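Local atomic coordinates of E3 SUMO-protein ligase SIZ2 (Saccharomyces cerevisiae, PDB entry 6U75), a protein that acts as an E3 ligase in the SUMO pathway, promoting attachment of SUMO (Smt3) to target proteins, and binds double-stranded DNA and zinc. Residues V81-K86 with E115-D120. Numbering follows the deposited sequence.
Sequences VFNGTK and EMNHLD
In the PINIT domain of this PIAS-family ligase, strand 79-82 pairs antiparallel with strand 117-123 and is joined to strand 85-86 by a type I' turn from Phe-82 to Thr-85, forming a β-hairpin. Val-81 and Asp-120 form a hydrogen-bonded pair, its two N-H...O bonds nearly straight, with Val-81 N to Asp-120 O at 2.9 Å. Phe-82 and Leu-119 follow as a non-hydrogen-bonded pair, and Asn-83 N still reaches His-118 O at 2.9 Å, almost along the C=O axis.

Beyond the last backbone bond, the side chain of Asn-83 supplies the bonds to the neighbouring strand. Its CG lies anti to the carbonyl carbon (chi1 -66°), which brings the amide up to that strand. Asn-83 OD1 accepts from His-118 N at 3.2 Å, the donor standing above the carbonyl plane, while Asn-83 ND2 donates one hydrogen bond to Asn-117 OD1 and another to the carbonyl O of Tyr-109. Replacing Asn-83 by an alanine would remove all three side-chain bonds and would probably loosen the turn's hold on strand 117-123. Asn-117 OD1 is also gripped by Lys-111 N, so this buried oxygen has two donors.

Apolar packing lies on the face bearing Phe-82 and Leu-119. Leu-119 CD1 sits at the ring edge, 3.7 Å from Phe-82 CD1, and Leu-106 touches the same phenyl group. The plane of the Asn-117 amide is nearly parallel to that of the Phe-82 ring, 8° apart, and Asn-117 CB rests 3.8 Å from Phe-82 CZ. Over one ring face, offset toward the rim, sits Asn-83 CG, 4.1 Å above the plane of Phe-82.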
loop_
_atom_site.group_PDB
_atom_site.type_symbol
_atom_site.label_atom_id
_atom_site.label_comp_id
_atom_site.label_asym_id
_atom_site.label_seq_id
_atom_site.Cartn_x
_atom_site.Cartn_y
_atom_site.Cartn_z
ATOM N N VAL A 81 -5.594 -16.892 14.828
ATOM C CA VAL A 81 -5.416 -18.325 14.637
ATOM C C VAL A 81 -6.566 -18.807 13.767
ATOM O O VAL A 81 -7.722 -18.814 14.208
ATOM C CB VAL A 81 -5.378 -19.089 15.967
ATOM C CG1 VAL A 81 -5.146 -20.572 15.721
ATOM C CG2 VAL A 81 -4.298 -18.518 16.875
ATOM N N PHE A 82 -6.257 -19.207 12.537
ATOM C CA PHE A 82 -7.254 -19.680 11.584
ATOM C C PHE A 82 -7.074 -21.183 11.417
ATOM O O PHE A 82 -6.081 -21.635 10.836
ATOM C CB PHE A 82 -7.123 -18.948 10.250
ATOM C CG PHE A 82 -8.267 -19.191 9.309
ATOM C CD1 PHE A 82 -9.527 -18.689 9.586
ATOM C CD2 PHE A 82 -8.082 -19.916 8.144
ATOM C CE1 PHE A 82 -10.582 -18.910 8.724
ATOM C CE2 PHE A 82 -9.135 -20.139 7.277
ATOM C CZ PHE A 82 -10.387 -19.635 7.568
ATOM N N ASN A 83 -8.031 -21.954 11.933
ATOM C CA ASN A 83 -7.996 -23.414 11.842
ATOM C C ASN A 83 -6.748 -23.979 12.516
ATOM O O ASN A 83 -6.086 -24.876 11.990
ATOM C CB ASN A 83 -8.086 -23.872 10.384
ATOM C CG ASN A 83 -9.422 -23.536 9.750
ATOM O OD1 ASN A 83 -10.469 -23.640 10.389
ATOM N ND2 ASN A 83 -9.392 -23.127 8.487
ATOM N N GLY A 84 -6.422 -23.450 13.696
ATOM C CA GLY A 84 -5.298 -23.925 14.473
ATOM C C GLY A 84 -3.957 -23.337 14.098
ATOM O O GLY A 84 -3.054 -23.304 14.944
ATOM N N THR A 85 -3.790 -22.871 12.864
ATOM C CA THR A 85 -2.528 -22.308 12.407
ATOM C C THR A 85 -2.496 -20.812 12.687
ATOM O O THR A 85 -3.399 -20.077 12.275
ATOM C CB THR A 85 -2.336 -22.569 10.912
ATOM O OG1 THR A 85 -2.254 -23.980 10.674
ATOM C CG2 THR A 85 -1.070 -21.894 10.402
ATOM N N LYS A 86 -1.458 -20.364 13.390
ATOM C CA LYS A 86 -1.288 -18.940 13.629
ATOM C C LYS A 86 -0.962 -18.223 12.326
ATOM O O LYS A 86 -0.280 -18.759 11.448
ATOM C CB LYS A 86 -0.177 -18.692 14.651
ATOM C CG LYS A 86 0.096 -17.215 14.924
ATOM C CD LYS A 86 1.241 -17.018 15.908
ATOM C CE LYS A 86 1.615 -15.546 16.024
ATOM N NZ LYS A 86 2.814 -15.325 16.881
ATOM N N GLU A 115 -16.810 -28.577 5.666
ATOM C CA GLU A 115 -16.370 -28.435 7.044
ATOM C C GLU A 115 -16.417 -26.972 7.473
ATOM O O GLU A 115 -16.605 -26.061 6.665
ATOM C CB GLU A 115 -14.959 -29.006 7.215
ATOM C CG GLU A 115 -14.888 -30.515 7.034
ATOM C CD GLU A 115 -13.484 -31.061 7.200
ATOM O OE1 GLU A 115 -12.544 -30.251 7.335
ATOM O OE2 GLU A 115 -13.323 -32.300 7.197
ATOM N N MET A 116 -16.237 -26.760 8.774
ATOM C CA MET A 116 -16.376 -25.448 9.389
ATOM C C MET A 116 -15.012 -24.791 9.547
ATOM O O MET A 116 -14.026 -25.458 9.877
ATOM C CB MET A 116 -17.051 -25.568 10.758
ATOM C CG MET A 116 -17.699 -24.286 11.242
ATOM S SD MET A 116 -19.225 -23.937 10.351
ATOM C CE MET A 116 -19.565 -22.270 10.896
ATOM N N ASN A 117 -14.960 -23.481 9.315
ATOM C CA ASN A 117 -13.747 -22.702 9.528
ATOM C C ASN A 117 -13.875 -21.913 10.824
ATOM O O ASN A 117 -14.872 -21.209 11.036
ATOM C CB ASN A 117 -13.477 -21.753 8.359
ATOM C CG ASN A 117 -13.217 -22.488 7.060
ATOM O OD1 ASN A 117 -12.130 -23.020 6.843
ATOM N ND2 ASN A 117 -14.216 -22.514 6.184
ATOM N N HIS A 118 -12.866 -22.037 11.682
ATOM C CA HIS A 118 -12.812 -21.355 12.967
ATOM C C HIS A 118 -11.686 -20.332 12.944
ATOM O O HIS A 118 -10.552 -20.660 12.581
ATOM C CB HIS A 118 -12.591 -22.349 14.110
ATOM C CG HIS A 118 -13.607 -23.447 14.167
ATOM N ND1 HIS A 118 -14.824 -23.303 14.798
ATOM C CD2 HIS A 118 -13.585 -24.707 13.674
ATOM C CE1 HIS A 118 -15.509 -24.428 14.690
ATOM N NE2 HIS A 118 -14.780 -25.296 14.011
ATOM N N LEU A 119 -12.000 -19.099 13.332
ATOM C CA LEU A 119 -11.028 -18.015 13.419
ATOM C C LEU A 119 -11.067 -17.465 14.839
ATOM O O LEU A 119 -12.078 -16.894 15.260
ATOM C CB LEU A 119 -11.329 -16.919 12.397
ATOM C CG LEU A 119 -10.428 -15.683 12.453
ATOM C CD1 LEU A 119 -8.994 -16.042 12.101
ATOM C CD2 LEU A 119 -10.947 -14.594 11.529
ATOM N N ASP A 120 -9.976 -17.648 15.574
ATOM C CA ASP A 120 -9.845 -17.128 16.924
ATOM C C ASP A 120 -8.945 -15.901 16.909
ATOM O O ASP A 120 -7.964 -15.843 16.162
ATOM C CB ASP A 120 -9.270 -18.186 17.869
ATOM C CG ASP A 120 -9.959 -19.530 17.727
ATOM O OD1 ASP A 120 -9.462 -20.378 16.956
ATOM O OD2 ASP A 120 -11.003 -19.739 18.379
#